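Local coordinates for extracellular ligand-binding receptor (PDB 4F06), which probably serves as the solute-binding protein of an ABC transporter, capturing lignin-derived aromatic acids such as p-hydroxybenzoic acid for uptake, at residues Val8-Thr13 with Lys23-Gly28; Trp32-Gly37 with Leu268-Lys273; Thr230-Thr235 with Val281-Val286. One frame throughout, in Å; residues are numbered along the deposited sequence.

Interaction 1 (Val8-Thr13 with Lys23-Gly28); sequences VGVIGT and KNYKMG
Tyr25 turns the CD2-CE2 side of its ring to strand 8-12, overlapping Val10, Ile11 and Gly12. Gly12 meets the ring at its edge, near the ring plane, its CA 3.7 Å from Tyr25 CE2, so a side chain on Gly12 would run into the ring. Two further partners approach obliquely: the carbonyl oxygen of Ile11, with Ile11 O 3.5 Å from Tyr25 CE2, and Val10, whose CG1 is 4.0 Å from Tyr25 CD2. The valine branch that makes this contact stands opposite the backbone nitrogen (chi1 -179°). Ile11 sends its side chain the other way, onto helix 57-69, as the alternation of a strand requires. No hydrogen bond joins the segments, and the hold is van der Waals packing in a buried interface. Lys23, on the exposed side of the helix, forms a salt bridge with Glu280 instead. The strand and helix axes are 9.0 Å apart and run in nearly opposing directions, at 143°. Helix 19-36 packs on the sheet and, in sequence, links strand 5-12 to strand 43-51, its parallel neighbour: a beta-alpha-beta crossover of the kind that builds the lobes of periplasmic binding proteins.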
ATOM      1  N   VAL A   8       6.947 -15.205  13.609  1.00  8.21           N
ATOM      2  CA  VAL A   8       6.818 -14.461  12.378  1.00  7.57           C
ATOM      3  C   VAL A   8       7.522 -13.161  12.614  1.00  7.64           C
ATOM      4  O   VAL A   8       7.195 -12.450  13.563  1.00  8.63           O
ATOM      5  CB  VAL A   8       5.316 -14.206  12.016  1.00  8.88           C
ATOM      6  CG1 VAL A   8       5.201 -13.339  10.765  1.00  9.67           C
ATOM      7  CG2 VAL A   8       4.590 -15.523  11.845  1.00  9.16           C
ATOM      8  N   GLY A   9       8.471 -12.806  11.735  1.00  7.44           N
ATOM      9  CA  GLY A   9       9.211 -11.535  11.911  1.00  7.76           C
ATOM     10  C   GLY A   9       8.617 -10.465  11.022  1.00  6.79           C
ATOM     11  O   GLY A   9       8.542 -10.625   9.809  1.00  9.23           O
ATOM     12  N   VAL A  10       8.144  -9.373  11.644  1.00  6.72           N
ATOM     13  CA  VAL A  10       7.504  -8.284  10.924  1.00  6.44           C
ATOM     14  C   VAL A  10       8.444  -7.099  10.914  1.00  6.99           C
ATOM     15  O   VAL A  10       8.814  -6.584  11.992  1.00  8.63           O
ATOM     16  CB  VAL A  10       6.189  -7.886  11.617  1.00  6.94           C
ATOM     17  CG1 VAL A  10       5.527  -6.754  10.840  1.00  9.63           C
ATOM     18  CG2 VAL A  10       5.214  -9.075  11.722  1.00  8.66           C
ATOM     19  N   ILE A  11       8.831  -6.657   9.726  1.00  6.45           N
ATOM     20  CA  ILE A  11       9.692  -5.470   9.617  1.00  6.18           C
ATOM     21  C   ILE A  11       8.785  -4.336   9.134  1.00  6.65           C
ATOM     22  O   ILE A  11       8.076  -4.458   8.134  1.00  7.57           O
ATOM     23  CB  ILE A  11      10.831  -5.732   8.598  1.00  7.90           C
ATOM     24  CG1 ILE A  11      11.766  -6.854   9.120  1.00  7.87           C
ATOM     25  CG2 ILE A  11      11.597  -4.406   8.313  1.00  8.95           C
ATOM     26  CD1 ILE A  11      12.699  -7.382   8.055  1.00  9.31           C
ATOM     27  N   GLY A  12       8.798  -3.212   9.850  1.00  6.69           N
ATOM     28  CA  GLY A  12       7.962  -2.069   9.437  1.00  7.35           C
ATOM     29  C   GLY A  12       8.482  -0.814  10.034  1.00  6.93           C
ATOM     30  O   GLY A  12       9.419  -0.852  10.839  1.00  8.31           O
ATOM     31  N   THR A  13       7.886   0.303   9.647  1.00  7.01           N
ATOM     32  CA  THR A  13       8.322   1.601  10.158  1.00  6.88           C
ATOM     33  C   THR A  13       7.655   1.815  11.511  1.00  6.74           C
ATOM     34  O   THR A  13       6.552   2.347  11.609  1.00  7.84           O
ATOM     35  CB  THR A  13       7.997   2.714   9.135  1.00  6.66           C
ATOM     36  OG1 THR A  13       6.621   2.595   8.744  1.00  7.78           O
ATOM     37  CG2 THR A  13       8.862   2.588   7.910  1.00  8.67           C
ATOM     38  N   LYS A  23       3.018   0.918  13.015  1.00  7.12           N
ATOM     39  CA  LYS A  23       2.041   0.680  14.080  1.00  7.27           C
ATOM     40  C   LYS A  23       0.786   0.014  13.491  1.00  7.36           C
ATOM     41  O   LYS A  23       0.204  -0.869  14.124  1.00  7.83           O
ATOM     42  CB  LYS A  23       1.643   1.990  14.763  1.00  9.50           C
ATOM     43  CG  LYS A  23       0.672   1.859  15.930  1.00 14.23           C
ATOM     44  CD  LYS A  23       0.319   3.238  16.529  1.00 19.59           C
ATOM     45  CE  LYS A  23      -0.618   3.182  17.718  1.00 24.31           C
ATOM     46  NZ  LYS A  23      -0.772   4.559  18.256  1.00 33.30           N
ATOM     47  N   ASN A  24       0.377   0.436  12.297  1.00  6.90           N
ATOM     48  CA  ASN A  24      -0.781  -0.187  11.646  1.00  5.72           C
ATOM     49  C   ASN A  24      -0.581  -1.653  11.285  1.00  6.22           C
ATOM     50  O   ASN A  24      -1.539  -2.394  11.264  1.00  6.36           O
ATOM     51  CB  ASN A  24      -1.210   0.600  10.417  1.00  6.85           C
ATOM     52  CG  ASN A  24      -2.320   1.599  10.695  1.00  8.01           C
ATOM     53  OD1 ASN A  24      -3.509   1.298  10.509  1.00  9.81           O
ATOM     54  ND2 ASN A  24      -1.970   2.767  11.214  1.00  9.25           N
ATOM     55  N   TYR A  25       0.666  -2.087  11.007  1.00  5.89           N
ATOM     56  CA  TYR A  25       0.865  -3.553  10.824  1.00  6.60           C
ATOM     57  C   TYR A  25       0.496  -4.269  12.138  1.00  7.33           C
ATOM     58  O   TYR A  25      -0.223  -5.279  12.113  1.00  7.50           O
ATOM     59  CB  TYR A  25       2.329  -3.901  10.536  1.00  6.36           C
ATOM     60  CG  TYR A  25       2.857  -3.513   9.182  1.00  5.76           C
ATOM     61  CD1 TYR A  25       2.045  -3.302   8.064  1.00  6.27           C
ATOM     62  CD2 TYR A  25       4.265  -3.398   9.030  1.00  6.46           C
ATOM     63  CE1 TYR A  25       2.622  -3.014   6.830  1.00  6.70           C
ATOM     64  CE2 TYR A  25       4.826  -3.129   7.797  1.00  7.60           C
ATOM     65  CZ  TYR A  25       3.999  -2.884   6.721  1.00  7.19           C
ATOM     66  OH  TYR A  25       4.539  -2.612   5.463  1.00  9.57           O
ATOM     67  N   LYS A  26       0.968  -3.766  13.277  0.50  7.10           N
ATOM     68  CA  LYS A  26       0.641  -4.339  14.582  0.50  7.56           C
ATOM     69  C   LYS A  26      -0.855  -4.264  14.850  0.50  8.15           C
ATOM     70  O   LYS A  26      -1.446  -5.236  15.363  0.50  8.76           O
ATOM     71  CB  LYS A  26       1.405  -3.584  15.672  0.50  9.48           C
ATOM     72  CG  LYS A  26       1.248  -4.229  17.041  0.50 12.25           C
ATOM     73  CD  LYS A  26       2.108  -3.512  18.068  0.50 13.85           C
ATOM     74  CE  LYS A  26       3.577  -3.887  17.925  0.50 14.56           C
ATOM     75  NZ  LYS A  26       4.425  -3.370  19.013  0.50 17.20           N
HETATM   76  N   MSE A  27      -1.484  -3.125  14.508  1.00  6.98           N
HETATM   77  CA  MSE A  27      -2.950  -3.014  14.690  1.00  7.69           C
HETATM   78  C   MSE A  27      -3.706  -4.062  13.883  1.00  7.23           C
HETATM   79  O   MSE A  27      -4.653  -4.684  14.364  1.00  8.13           O
HETATM   80  CB  MSE A  27      -3.412  -1.619  14.281  1.00  8.65           C
HETATM   81  CG  MSE A  27      -2.928  -0.551  15.224  1.00 10.85           C
HETATM   82 SE   MSE A  27      -3.015   1.236  14.505  0.75 14.77          SE
HETATM   83  CE  MSE A  27      -4.614   1.261  13.736  1.00 16.26           C
ATOM     84  N   GLY A  28      -3.318  -4.242  12.635  1.00  6.41           N
ATOM     85  CA  GLY A  28      -4.017  -5.192  11.732  1.00  7.00           C
ATOM     86  C   GLY A  28      -3.788  -6.633  12.188  1.00  6.52           C
ATOM     87  O   GLY A  28      -4.746  -7.437  12.199  1.00  7.31           O
TER

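Interaction 2 (Trp32-Gly37 with Leu268-Lys273); sequences WVAEHG and LALLQK. With SO4 (sulfate ion), chain D.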
ATOM      1  N   TRP A  32      -6.563  -9.347  13.616  1.00  7.22           N
ATOM      2  CA  TRP A  32      -6.646 -10.734  13.184  1.00  6.77           C
ATOM      3  C   TRP A  32      -6.678 -11.684  14.366  1.00  7.33           C
ATOM      4  O   TRP A  32      -7.513 -12.594  14.415  1.00  8.02           O
ATOM      5  CB  TRP A  32      -5.456 -11.043  12.218  1.00  7.81           C
ATOM      6  CG  TRP A  32      -5.528 -12.479  11.805  1.00  6.68           C
ATOM      7  CD1 TRP A  32      -4.854 -13.548  12.396  1.00  7.74           C
ATOM      8  CD2 TRP A  32      -6.384 -13.048  10.785  1.00  7.36           C
ATOM      9  NE1 TRP A  32      -5.213 -14.727  11.765  1.00  8.69           N
ATOM     10  CE2 TRP A  32      -6.151 -14.488  10.807  1.00  7.46           C
ATOM     11  CE3 TRP A  32      -7.297 -12.509   9.875  1.00  7.78           C
ATOM     12  CZ2 TRP A  32      -6.852 -15.360   9.974  1.00  8.75           C
ATOM     13  CZ3 TRP A  32      -7.999 -13.400   9.052  1.00  8.45           C
ATOM     14  CH2 TRP A  32      -7.770 -14.778   9.108  1.00  8.73           C
ATOM     15  N   VAL A  33      -5.761 -11.500  15.305  1.00  8.06           N
ATOM     16  CA  VAL A  33      -5.677 -12.350  16.494  1.00  8.15           C
ATOM     17  C   VAL A  33      -6.893 -12.159  17.384  1.00  8.23           C
ATOM     18  O   VAL A  33      -7.388 -13.118  17.997  1.00  9.20           O
ATOM     19  CB  VAL A  33      -4.323 -12.088  17.223  1.00  8.75           C
ATOM     20  CG1 VAL A  33      -4.282 -12.828  18.539  1.00 10.42           C
ATOM     21  CG2 VAL A  33      -3.161 -12.519  16.324  1.00 11.09           C
ATOM     22  N   ALA A  34      -7.420 -10.946  17.467  1.00  7.53           N
ATOM     23  CA  ALA A  34      -8.640 -10.730  18.292  1.00  8.87           C
ATOM     24  C   ALA A  34      -9.782 -11.592  17.786  1.00  8.51           C
ATOM     25  O   ALA A  34     -10.595 -12.062  18.585  1.00 10.42           O
ATOM     26  CB  ALA A  34      -9.033  -9.255  18.291  1.00 10.05           C
ATOM     27  N   GLU A  35      -9.865 -11.788  16.464  1.00  7.79           N
ATOM     28  CA  GLU A  35     -10.912 -12.603  15.889  1.00  8.25           C
ATOM     29  C   GLU A  35     -10.570 -14.082  15.882  1.00  7.44           C
ATOM     30  O   GLU A  35     -11.457 -14.920  16.074  1.00  9.51           O
ATOM     31  CB  GLU A  35     -11.212 -12.097  14.465  1.00 10.43           C
ATOM     32  CG  GLU A  35     -12.264 -12.866  13.697  1.00 13.04           C
ATOM     33  CD  GLU A  35     -13.653 -12.714  14.233  1.00 16.67           C
ATOM     34  OE1 GLU A  35     -13.892 -11.819  15.069  1.00 17.50           O
ATOM     35  OE2 GLU A  35     -14.560 -13.477  13.820  1.00 28.40           O
ATOM     36  N   HIS A  36      -9.315 -14.418  15.538  1.00  6.94           N
ATOM     37  CA  HIS A  36      -8.980 -15.759  15.121  1.00  7.47           C
ATOM     38  C   HIS A  36      -8.062 -16.498  16.070  1.00  8.12           C
ATOM     39  O   HIS A  36      -7.755 -17.692  15.841  1.00  9.35           O
ATOM     40  CB  HIS A  36      -8.411 -15.740  13.715  1.00  8.97           C
ATOM     41  CG  HIS A  36      -9.415 -15.297  12.694  1.00  9.13           C
ATOM     42  ND1 HIS A  36     -10.561 -15.994  12.450  1.00 12.55           N
ATOM     43  CD2 HIS A  36      -9.464 -14.200  11.862  1.00 10.70           C
ATOM     44  CE1 HIS A  36     -11.268 -15.390  11.499  1.00 13.61           C
ATOM     45  NE2 HIS A  36     -10.617 -14.312  11.126  1.00 12.48           N
ATOM     46  N   GLY A  37      -7.560 -15.802  17.090  1.00  8.07           N
ATOM     47  CA  GLY A  37      -6.659 -16.428  18.073  1.00  9.63           C
ATOM     48  C   GLY A  37      -5.230 -16.547  17.591  1.00  8.68           C
ATOM     49  O   GLY A  37      -4.912 -16.108  16.487  1.00  8.69           O
ATOM     50  N   LEU A 268     -13.160  -2.974  11.472  1.00  6.76           N
ATOM     51  CA  LEU A 268     -12.980  -1.772  12.282  1.00  7.09           C
ATOM     52  C   LEU A 268     -13.295  -2.068  13.748  1.00  6.98           C
ATOM     53  O   LEU A 268     -12.595  -1.584  14.656  1.00  8.04           O
ATOM     54  CB  LEU A 268     -13.876  -0.666  11.728  1.00  7.99           C
ATOM     55  CG  LEU A 268     -13.486  -0.169  10.316  1.00  9.10           C
ATOM     56  CD1 LEU A 268     -14.430   0.929   9.866  1.00 12.55           C
ATOM     57  CD2 LEU A 268     -12.026   0.287  10.182  1.00 11.45           C
ATOM     58  N   ALA A 269     -14.335  -2.858  14.014  1.00  7.37           N
ATOM     59  CA  ALA A 269     -14.634  -3.238  15.397  1.00  7.44           C
ATOM     60  C   ALA A 269     -13.477  -4.024  16.016  1.00  7.56           C
ATOM     61  O   ALA A 269     -13.134  -3.833  17.192  1.00  9.13           O
ATOM     62  CB  ALA A 269     -15.934  -4.041  15.428  1.00  8.48           C
ATOM     63  N   LEU A 270     -12.880  -4.929  15.235  1.00  7.49           N
ATOM     64  CA  LEU A 270     -11.754  -5.736  15.731  1.00  8.37           C
ATOM     65  C   LEU A 270     -10.540  -4.849  15.970  1.00  8.53           C
ATOM     66  O   LEU A 270      -9.798  -5.076  16.926  1.00 10.41           O
ATOM     67  CB  LEU A 270     -11.418  -6.855  14.749  1.00  9.10           C
ATOM     68  CG  LEU A 270     -12.472  -7.971  14.694  1.00  9.76           C
ATOM     69  CD1 LEU A 270     -12.288  -8.838  13.435  1.00 12.82           C
ATOM     70  CD2 LEU A 270     -12.416  -8.832  15.968  1.00 10.03           C
ATOM     71  N   LEU A 271     -10.292  -3.857  15.092  1.00  8.38           N
ATOM     72  CA  LEU A 271      -9.190  -2.917  15.347  1.00  8.71           C
ATOM     73  C   LEU A 271      -9.382  -2.207  16.672  1.00  8.59           C
ATOM     74  O   LEU A 271      -8.451  -2.076  17.462  1.00 11.61           O
ATOM     75  CB  LEU A 271      -9.121  -1.900  14.198  1.00  8.95           C
ATOM     76  CG  LEU A 271      -8.518  -2.455  12.925  1.00  7.94           C
ATOM     77  CD1 LEU A 271      -8.873  -1.542  11.744  1.00 11.83           C
ATOM     78  CD2 LEU A 271      -7.006  -2.570  13.043  1.00  9.95           C
ATOM     79  N   GLN A 272     -10.607  -1.757  16.948  1.00  9.24           N
ATOM     80  CA  GLN A 272     -10.881  -1.078  18.194  1.00  9.23           C
ATOM     81  C   GLN A 272     -10.709  -2.057  19.387  1.00  9.76           C
ATOM     82  O   GLN A 272     -10.147  -1.675  20.434  1.00 14.73           O
ATOM     83  CB  GLN A 272     -12.307  -0.498  18.201  1.00  9.46           C
ATOM     84  CG  GLN A 272     -12.471   0.683  17.240  1.00 10.21           C
ATOM     85  CD  GLN A 272     -13.891   1.161  17.157  1.00 10.73           C
ATOM     86  OE1 GLN A 272     -14.810   0.350  17.021  1.00 12.70           O
ATOM     87  NE2 GLN A 272     -14.096   2.472  17.239  1.00 13.60           N
ATOM     88  N   LYS A 273     -11.207  -3.288  19.226  0.50 10.26           N
ATOM     89  CA  LYS A 273     -11.090  -4.336  20.264  0.50 10.95           C
ATOM     90  C   LYS A 273      -9.623  -4.780  20.495  0.50  9.64           C
ATOM     91  O   LYS A 273      -9.232  -5.011  21.638  0.50 12.49           O
ATOM     92  CB  LYS A 273     -12.013  -5.528  19.937  0.50 10.50           C
ATOM     93  CG  LYS A 273     -11.920  -6.622  20.970  0.50 13.65           C
ATOM     94  CD  LYS A 273     -12.941  -7.742  20.785  0.50 13.84           C
ATOM     95  CE  LYS A 273     -12.789  -8.740  21.918  0.50 15.10           C
ATOM     96  NZ  LYS A 273     -13.635  -9.938  21.715  0.50 15.99           N
TER
HETATM   97  S   SO4 D 403     -12.837 -13.054   8.678  1.00 24.55           S
HETATM   98  O1  SO4 D 403     -11.533 -12.606   9.156  1.00 19.52           O
HETATM   99  O2  SO4 D 403     -13.241 -14.202   9.491  1.00 36.18           O
HETATM  100  O3  SO4 D 403     -13.810 -11.964   8.788  1.00 35.98           O
HETATM  101  O4  SO4 D 403     -12.778 -13.628   7.310  1.00 36.88           O
HETATM  102  O   HOH W   1     -13.107 -10.891  19.195  1.00 23.10           O
HETATM  103  O   HOH W   2     -10.638 -11.413  21.283  1.00 28.80           O
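The ends of helices 19-36 and 262-273 meet at the surface, beside a p-hydroxybenzoic acid pocket lined in part by Trp32, and Leu270 fills the joint by packing on Ala34 and Glu35. Both its methyls lie against Glu35, and CD2 also reaches Ala34. CD2 of Leu270 lies 4.1 Å from Ala34 CB, while its CD1 comes to 3.6 Å from Glu35 CB. Glu35 extends from the backbone and then bends at its second torsion (chi2 69°), which brings its carboxylate back over the leucine, with OE1 3.5 Å from Leu270 CD2. Higher up the chain, the first torsion (chi1 178°) sets Glu35 CG over the centre of one face of the His36 imidazole. Turned edge-on to a sulfate, that ring donates from His36 NE2 to sulfate O1 at 2.8 Å in an almost straight bond of 176°. Tyr289 OH holds the same anion, which probably came from the crystallisation liquor. Alongside the leucine, water links the helices: one molecule donates to Ala34 O at 2.8 Å and accepts from Lys273 NZ at 2.7 Å, as judged from one of two lysine conformers. A second water repeats the link, bonding the lysine weakly. With no direct hydrogen bond between the segments, the joint combines a small apolar patch with a hydrated polar margin. NE2 carries the hydrogen toward the sulfate, which would probably favour, without proving, a protonated imidazole.

Interaction 3 (Thr230-Thr235 with Val281-Val286); sequences TGDVVT and VTMTSV. With PHB (p-hydroxybenzoic acid), chain B.
Met283, a selenomethionine here, touches Thr235 and Asp232 loosely, whereas the carboxylate of Asp232 grips the ligand closely. Thr235 CG2 stands 4.0 Å from Met283 SE, the two side chains passing at a slant, and Met283 CE is 4.2 Å from Asp232 OD1. CG of the selenomethionine sits between the backbone N and the carbonyl carbon (chi1 78°), and the chain bends again at chi2, bringing Met283 CE to 3.7 Å from O4 of p-hydroxybenzoic acid. The firm side is Asp232. Its OD1 accepts the phenolic hydroxyl, O4 to OD1 being 2.7 Å, and also bonds Tyr253 OH. Thr230 OG1 donates to Asp232 OD2 at 2.7 Å, through the lone pair pointing away from the other oxygen, and so helps fix the carboxylate's rotation. With an alanine here the carboxylate is gone, and the ligand's phenolic hydroxyl, Thr230 OG1 and Tyr253 OH are likely to be left without this partner. Thr282, at the N-cap, accepts a weak bond from Thr284 N, and its carbonyl oxygen takes the Ser285 hydroxyl. A buried carboxylate that takes the para-hydroxyl, next to the selenomethionine methyl, is consistent with recognition of hydroxylated benzoates in this pocket.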
ATOM      1  N   THR A 230      -2.844   8.507  -6.353  1.00  8.20           N
ATOM      2  CA  THR A 230      -3.154   7.238  -5.731  1.00  7.81           C
ATOM      3  C   THR A 230      -3.497   7.564  -4.263  1.00  7.19           C
ATOM      4  O   THR A 230      -3.172   8.632  -3.696  1.00  8.15           O
ATOM      5  CB  THR A 230      -2.018   6.248  -5.869  1.00  8.37           C
ATOM      6  OG1 THR A 230      -0.836   6.811  -5.268  1.00  9.21           O
ATOM      7  CG2 THR A 230      -1.743   5.912  -7.327  1.00 10.33           C
ATOM      8  N   GLY A 231      -4.129   6.600  -3.623  1.00  6.16           N
ATOM      9  CA  GLY A 231      -4.607   6.807  -2.237  1.00  6.89           C
ATOM     10  C   GLY A 231      -3.493   6.992  -1.223  1.00  6.15           C
ATOM     11  O   GLY A 231      -3.749   7.459  -0.118  1.00  7.06           O
ATOM     12  N   ASP A 232      -2.249   6.693  -1.598  1.00  7.06           N
ATOM     13  CA  ASP A 232      -1.089   6.990  -0.752  1.00  6.24           C
ATOM     14  C   ASP A 232      -1.068   8.443  -0.327  1.00  6.67           C
ATOM     15  O   ASP A 232      -0.509   8.768   0.721  1.00  7.19           O
ATOM     16  CB  ASP A 232       0.173   6.689  -1.560  1.00  7.04           C
ATOM     17  CG  ASP A 232       0.130   5.281  -2.100  1.00  6.54           C
ATOM     18  OD1 ASP A 232       0.438   4.339  -1.358  1.00  7.13           O
ATOM     19  OD2 ASP A 232      -0.303   5.124  -3.266  1.00  7.18           O
ATOM     20  N   VAL A 233      -1.618   9.312  -1.167  1.00  6.21           N
ATOM     21  CA  VAL A 233      -1.459  10.754  -0.974  1.00  7.11           C
ATOM     22  C   VAL A 233      -2.504  11.343  -0.024  1.00  6.94           C
ATOM     23  O   VAL A 233      -2.329  12.471   0.443  1.00  8.57           O
ATOM     24  CB  VAL A 233      -1.433  11.423  -2.368  1.00  7.60           C
ATOM     25  CG1 VAL A 233      -1.293  12.941  -2.254  1.00 11.01           C
ATOM     26  CG2 VAL A 233      -0.319  10.826  -3.241  1.00  9.42           C
ATOM     27  N   VAL A 234      -3.565  10.577   0.291  1.00  7.16           N
ATOM     28  CA  VAL A 234      -4.680  11.066   1.092  1.00  7.47           C
ATOM     29  C   VAL A 234      -5.086  10.042   2.142  1.00  7.30           C
ATOM     30  O   VAL A 234      -6.247   9.851   2.443  1.00  8.74           O
ATOM     31  CB  VAL A 234      -5.870  11.502   0.236  1.00  9.08           C
ATOM     32  CG1 VAL A 234      -5.557  12.803  -0.501  1.00 12.09           C
ATOM     33  CG2 VAL A 234      -6.264  10.404  -0.744  1.00  8.67           C
ATOM     34  N   THR A 235      -4.112   9.421   2.785  1.00  7.26           N
ATOM     35  CA  THR A 235      -4.428   8.463   3.842  1.00  7.97           C
ATOM     36  C   THR A 235      -5.244   9.103   4.948  1.00  7.67           C
ATOM     37  O   THR A 235      -5.064  10.271   5.316  1.00  8.47           O
ATOM     38  CB  THR A 235      -3.225   7.719   4.401  1.00  9.67           C
ATOM     39  OG1 THR A 235      -2.325   8.632   5.001  1.00 11.01           O
ATOM     40  CG2 THR A 235      -2.521   6.923   3.291  1.00 10.59           C
ATOM     41  N   VAL A 281      -6.273   4.540  11.700  1.00  7.63           N
ATOM     42  CA  VAL A 281      -6.265   3.391  10.779  1.00  7.71           C
ATOM     43  C   VAL A 281      -5.878   3.801   9.353  1.00  8.29           C
ATOM     44  O   VAL A 281      -6.416   4.762   8.811  1.00 10.72           O
ATOM     45  CB  VAL A 281      -7.648   2.700  10.795  1.00  9.06           C
ATOM     46  CG1 VAL A 281      -7.712   1.586   9.760  1.00  9.72           C
ATOM     47  CG2 VAL A 281      -7.910   2.133  12.172  1.00 12.51           C
ATOM     48  N   THR A 282      -4.956   3.041   8.767  1.00  8.81           N
ATOM     49  CA  THR A 282      -4.398   3.290   7.415  1.00 13.73           C
ATOM     50  C   THR A 282      -4.486   1.960   6.601  1.00  8.51           C
ATOM     51  O   THR A 282      -4.742   0.863   7.178  1.00  8.20           O
ATOM     52  CB  THR A 282      -2.843   3.711   7.447  1.00 13.55           C
ATOM     53  OG1 THR A 282      -2.072   2.568   7.914  1.00 17.63           O
ATOM     54  CG2 THR A 282      -2.550   4.846   8.354  1.00 15.24           C
HETATM   55  N   MSE A 283      -4.146   2.058   5.319  1.00  7.94           N
HETATM   56  CA  MSE A 283      -4.159   0.873   4.454  1.00  6.44           C
HETATM   57  C   MSE A 283      -3.224  -0.233   4.904  1.00  5.67           C
HETATM   58  O   MSE A 283      -3.499  -1.415   4.608  1.00  5.96           O
HETATM   59  CB  MSE A 283      -3.794   1.312   3.012  1.00  7.36           C
HETATM   60  CG  MSE A 283      -2.300   1.567   2.743  1.00  7.22           C
HETATM   61 SE   MSE A 283      -1.510   3.053   3.767  0.75  9.39          SE
HETATM   62  CE  MSE A 283       0.105   3.257   2.727  1.00  8.75           C
ATOM     63  N   THR A 284      -2.123   0.064   5.608  1.00  5.84           N
ATOM     64  CA  THR A 284      -1.213  -1.023   6.009  1.00  5.99           C
ATOM     65  C   THR A 284      -1.879  -1.969   7.023  1.00  6.23           C
ATOM     66  O   THR A 284      -1.471  -3.121   7.124  1.00  6.53           O
ATOM     67  CB  THR A 284       0.106  -0.487   6.531  1.00  5.90           C
ATOM     68  OG1 THR A 284      -0.120   0.472   7.574  1.00  7.77           O
ATOM     69  CG2 THR A 284       0.923   0.176   5.405  1.00  8.03           C
ATOM     70  N   SER A 285      -2.906  -1.514   7.753  1.00  5.44           N
ATOM     71  CA  SER A 285      -3.617  -2.428   8.658  1.00  5.98           C
ATOM     72  C   SER A 285      -4.358  -3.542   7.934  1.00  5.33           C
ATOM     73  O   SER A 285      -4.335  -4.674   8.401  1.00  5.78           O
ATOM     74  CB  SER A 285      -4.559  -1.672   9.624  1.00  7.61           C
ATOM     75  OG  SER A 285      -5.652  -1.133   8.924  1.00  8.42           O
ATOM     76  N   VAL A 286      -5.004  -3.213   6.802  1.00  5.32           N
ATOM     77  CA  VAL A 286      -5.746  -4.247   6.112  1.00  5.83           C
ATOM     78  C   VAL A 286      -4.769  -5.207   5.424  1.00  5.95           C
ATOM     79  O   VAL A 286      -5.005  -6.419   5.356  1.00  5.63           O
ATOM     80  CB  VAL A 286      -6.815  -3.673   5.174  1.00  6.70           C
ATOM     81  CG1 VAL A 286      -6.264  -3.071   3.873  1.00  8.66           C
ATOM     82  CG2 VAL A 286      -7.840  -4.795   4.830  1.00  8.41           C
TER
HETATM   83  C1' PHB B 401       6.974   1.794  -1.514  1.00  5.03           C
HETATM   84  O1' PHB B 401       6.795   0.839  -2.281  1.00  5.40           O
HETATM   85  O2' PHB B 401       8.139   2.207  -1.186  1.00  5.57           O
HETATM   86  C1  PHB B 401       5.767   2.519  -1.008  1.00  5.47           C
HETATM   87  C2  PHB B 401       4.566   2.495  -1.742  1.00  5.23           C
HETATM   88  C3  PHB B 401       3.470   3.201  -1.306  1.00  5.87           C
HETATM   89  C4  PHB B 401       3.545   3.972  -0.165  1.00  5.78           C
HETATM   90  C5  PHB B 401       4.716   4.016   0.564  1.00  6.07           C
HETATM   91  C6  PHB B 401       5.839   3.309   0.151  1.00  6.13           C
HETATM   92  O4  PHB B 401       2.515   4.721   0.276  1.00  6.32           O

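How the interactions relate
Interactions 1 and 3 are buried, whereas interaction 2 lies at the surface, its centre about 21 Å from the centre of the chain. Helix 19-36 serves both 1 and 2: within interaction 1 it meets strand 5-12 with no hydrogen bond, and its C-terminal end meets helix 262-273 through a leucine with water bridges alongside, while a sulfate rests on His36. These two touch where Leu271 packs on the backbone of Met27. Helix 283-301 begins in interaction 3, joined to interaction 1 through Asn24 OD1 and Thr282 N, probably a hydrogen bond, and to interaction 2 through Leu271 and Val281. Interactions 2 and 3 adjoin separate p-hydroxybenzoic acid molecules: one touches Trp32, the other is hydrogen-bonded to Asp232.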